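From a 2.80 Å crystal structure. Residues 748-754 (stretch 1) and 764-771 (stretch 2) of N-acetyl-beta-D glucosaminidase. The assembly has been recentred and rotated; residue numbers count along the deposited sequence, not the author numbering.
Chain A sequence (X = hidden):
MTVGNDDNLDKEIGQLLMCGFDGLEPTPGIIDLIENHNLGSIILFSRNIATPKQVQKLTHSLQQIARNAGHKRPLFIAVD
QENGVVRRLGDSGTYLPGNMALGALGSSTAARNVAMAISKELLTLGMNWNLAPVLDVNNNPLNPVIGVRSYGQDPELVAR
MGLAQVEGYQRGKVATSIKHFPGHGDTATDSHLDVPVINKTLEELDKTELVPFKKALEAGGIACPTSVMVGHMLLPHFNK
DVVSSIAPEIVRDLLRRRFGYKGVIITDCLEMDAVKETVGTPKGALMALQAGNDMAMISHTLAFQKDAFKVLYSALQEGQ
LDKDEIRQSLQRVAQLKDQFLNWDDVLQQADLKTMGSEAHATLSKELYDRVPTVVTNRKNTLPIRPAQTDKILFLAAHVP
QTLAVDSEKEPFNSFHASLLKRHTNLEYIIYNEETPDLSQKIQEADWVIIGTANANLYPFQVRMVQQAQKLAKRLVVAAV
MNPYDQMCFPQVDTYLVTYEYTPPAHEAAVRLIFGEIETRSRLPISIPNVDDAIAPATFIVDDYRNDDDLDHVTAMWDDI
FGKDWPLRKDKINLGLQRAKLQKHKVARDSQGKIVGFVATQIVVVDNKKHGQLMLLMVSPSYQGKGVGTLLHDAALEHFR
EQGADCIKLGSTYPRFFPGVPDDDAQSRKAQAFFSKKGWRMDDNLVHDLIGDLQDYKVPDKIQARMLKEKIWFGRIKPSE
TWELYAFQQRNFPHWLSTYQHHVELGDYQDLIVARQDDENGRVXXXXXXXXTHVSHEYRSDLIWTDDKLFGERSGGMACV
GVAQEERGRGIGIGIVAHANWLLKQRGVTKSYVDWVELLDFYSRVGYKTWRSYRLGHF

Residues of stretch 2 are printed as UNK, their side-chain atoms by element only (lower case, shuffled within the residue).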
# COMPACT_ATOMS: atom_id res chain seq x y z
N TYR A 748 -4.83 25.68 -32.37
CA TYR A 748 -5.99 26.39 -32.90
C TYR A 748 -6.12 26.24 -34.41
O TYR A 748 -7.23 26.33 -34.95
CB TYR A 748 -5.91 27.87 -32.54
CG TYR A 748 -6.27 28.19 -31.11
CD1 TYR A 748 -7.59 28.41 -30.75
CD2 TYR A 748 -5.29 28.28 -30.13
CE1 TYR A 748 -7.93 28.71 -29.44
CE2 TYR A 748 -5.62 28.58 -28.81
CZ TYR A 748 -6.95 28.79 -28.48
OH TYR A 748 -7.30 29.10 -27.19
N GLN A 749 -5.00 25.99 -35.10
CA GLN A 749 -5.03 25.86 -36.55
C GLN A 749 -5.72 24.58 -37.01
O GLN A 749 -6.08 24.45 -38.17
CB GLN A 749 -3.63 25.99 -37.17
CG GLN A 749 -2.79 24.72 -37.27
CD GLN A 749 -2.31 24.22 -35.93
OE1 GLN A 749 -2.81 24.63 -34.89
NE2 GLN A 749 -1.33 23.32 -35.94
N ASP A 750 -5.91 23.64 -36.08
CA ASP A 750 -6.61 22.39 -36.37
C ASP A 750 -8.11 22.45 -36.05
O ASP A 750 -8.87 21.57 -36.46
CB ASP A 750 -5.95 21.24 -35.59
CG ASP A 750 -4.60 20.84 -36.16
OD1 ASP A 750 -4.32 21.16 -37.34
OD2 ASP A 750 -3.80 20.19 -35.44
N LEU A 751 -8.55 23.48 -35.34
CA LEU A 751 -9.95 23.58 -34.95
C LEU A 751 -10.70 24.41 -35.98
O LEU A 751 -10.66 25.65 -35.96
CB LEU A 751 -10.09 24.20 -33.56
CG LEU A 751 -9.16 23.60 -32.50
CD1 LEU A 751 -9.48 24.19 -31.13
CD2 LEU A 751 -9.24 22.08 -32.46
N ILE A 752 -11.36 23.72 -36.90
CA ILE A 752 -12.12 24.34 -37.98
C ILE A 752 -13.59 24.40 -37.61
O ILE A 752 -14.13 23.47 -37.03
CB ILE A 752 -11.98 23.54 -39.28
CG1 ILE A 752 -10.51 23.34 -39.64
CG2 ILE A 752 -12.72 24.23 -40.43
CD1 ILE A 752 -9.71 24.63 -39.70
N VAL A 753 -14.22 25.52 -37.95
CA VAL A 753 -15.64 25.69 -37.74
C VAL A 753 -16.28 26.18 -39.02
O VAL A 753 -15.62 26.83 -39.84
CB VAL A 753 -15.93 26.72 -36.62
CG1 VAL A 753 -15.56 26.15 -35.26
CG2 VAL A 753 -15.21 28.04 -36.88
N ALA A 754 -17.56 25.85 -39.19
CA ALA A 754 -18.40 26.45 -40.21
C ALA A 754 -19.20 27.56 -39.54
O ALA A 754 -19.70 27.37 -38.43
CB ALA A 754 -19.32 25.42 -40.82
N UNK A 764 -21.99 26.92 -36.66
CA UNK A 764 -23.04 25.95 -37.02
C UNK A 764 -22.52 24.53 -37.24
O UNK A 764 -23.30 23.60 -37.39
c UNK A 764 -23.84 26.41 -38.27
c UNK A 764 -24.55 27.73 -37.99
c UNK A 764 -23.59 27.18 -40.69
c UNK A 764 -22.93 26.52 -39.50
N UNK A 765 -21.20 24.37 -37.26
CA UNK A 765 -20.58 23.06 -37.41
C UNK A 765 -19.13 23.18 -36.98
O UNK A 765 -18.63 24.30 -36.79
c UNK A 765 -20.68 22.58 -38.85
N UNK A 766 -18.45 22.05 -36.82
CA UNK A 766 -17.04 22.06 -36.46
C UNK A 766 -16.40 20.71 -36.69
O UNK A 766 -17.09 19.70 -36.76
o UNK A 766 -16.82 21.34 -34.15
c UNK A 766 -16.86 22.47 -35.00
N UNK A 767 -15.07 20.70 -36.79
CA UNK A 767 -14.29 19.46 -36.76
C UNK A 767 -12.86 19.72 -36.35
O UNK A 767 -12.42 20.87 -36.31
c UNK A 767 -14.35 18.73 -38.10
c UNK A 767 -14.22 18.76 -40.60
c UNK A 767 -12.18 19.30 -39.28
c UNK A 767 -13.70 19.39 -39.32
N UNK A 768 -12.13 18.64 -36.08
CA UNK A 768 -10.75 18.70 -35.60
C UNK A 768 -9.81 18.10 -36.63
O UNK A 768 -9.84 16.89 -36.86
c UNK A 768 -9.09 17.83 -33.90
c UNK A 768 -11.34 18.60 -33.15
c UNK A 768 -10.57 17.92 -34.28
c UNK A 768 -11.50 17.73 -31.92
N UNK A 769 -8.98 18.95 -37.23
CA UNK A 769 -7.93 18.49 -38.13
C UNK A 769 -6.74 17.97 -37.34
O UNK A 769 -6.61 18.21 -36.14
c UNK A 769 -7.73 21.39 -40.76
c UNK A 769 -8.59 19.08 -41.17
c UNK A 769 -7.43 19.62 -39.03
c UNK A 769 -8.34 20.15 -40.13
N UNK A 770 -5.88 17.24 -38.05
CA UNK A 770 -4.56 16.90 -37.56
C UNK A 770 -3.65 16.68 -38.76
O UNK A 770 -4.12 16.23 -39.81
c UNK A 770 -4.61 15.66 -36.66
c UNK A 770 -4.72 14.37 -37.45
o UNK A 770 -5.80 13.83 -37.62
n UNK A 770 -3.58 13.88 -37.94
N UNK A 771 -2.37 16.99 -38.60
CA UNK A 771 -1.40 16.77 -39.66
C UNK A 771 -0.03 16.50 -39.07
O UNK A 771 0.45 17.25 -38.22
o UNK A 771 -2.58 18.29 -41.16
c UNK A 771 -1.30 17.99 -40.60
c UNK A 771 -0.31 17.73 -41.73

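Position 764 opens the second stretch with four side-chain carbons, forked at the first, with one arm two carbons long. The side chain leaves the backbone sideways and lies against the methyl group of Ala754, while the backbone N donates a hydrogen bond to Ala754 O (2.9 Å) in nearly straight geometry. A fork at CB carrying one short and one long arm defines isoleucine, so this is Ile764; its CG1 lies 4.0 Å from Ala754 CB.

Position 765 has a single side-chain carbon. Its CB packs against Ala754 CB at 3.7 Å, and its backbone O accepts a hydrogen bond from Ala754 N (3.1 Å). A lone methyl identifies Ala765, which pairs directly with Ala754 across the strands, the two side chains on the same face of the sheet.

At position 766 one carbon is followed by one oxygen, the pattern of a primary hydroxyl. The CB approaches Val753 CG1 to 3.9 Å, and the CA lies 3.3 Å from Ile752 O in a CA-H...O contact. The residue is Ser766, whose hydroxyl makes its hydrogen bond elsewhere in the structure. The strands are tightest here, with the CA atoms of Val753 and Ser766 4.1 Å apart.

Position 767 carries four carbons forked at the second. Its backbone is bonded twice to Ile752: the N donates to Ile752 O (2.9 Å), and the O accepts from Ile752 N (3.1 Å). The side chain starts out on the same face of the sheet as that of Ile752, and its end comes nearer to stretch 1. Branching one carbon beyond CB makes this Leu767, with CD1 4.2 Å from Ile752 CB.

Four carbons appear again at position 768, but the fork is at the first and one arm is two carbons long. This side chain meets Leu751, its partner in a non-hydrogen-bonded pair. It is Ile768, and its CG1 stands 4.1 Å from Leu751 CD2.

Position 769 has four carbons forked at the second, and its CA-to-CB bond points toward stretch 1. The backbone N donates a short hydrogen bond to Asp750 O (2.7 Å). The branching gives Leu769, which reaches Ile752, bringing its CD1 within 3.6 Å of Ile752 CG1.

Position 770 shows two carbons, the second bearing one oxygen and one nitrogen: a carboxamide, hence Asn770. Its CB points away from stretch 1, although its CA remains 4.0 Å from Asp750 OD2.

At position 771 one carbon carries both an oxygen and a second carbon. This is Thr771, which makes no contact with stretch 1; its OG1 donates a weak hydrogen bond to Asn770 O (2.9 Å).

The contact is an antiparallel strand pairing, held by five backbone hydrogen bonds running from Asp750 to Ala754. Side chains alternate between faces: Leu751 and Val753 meet Ile768 and Ser766 on one, while Ile752 and Ala754 meet Leu767 and Ala765 on the other. Backbone bonding thus fixes the register, and apolar packing fills in around it; together the two stretches bury 513 Å², both sides summed.

Stretch 2 764-771: IASLILNT
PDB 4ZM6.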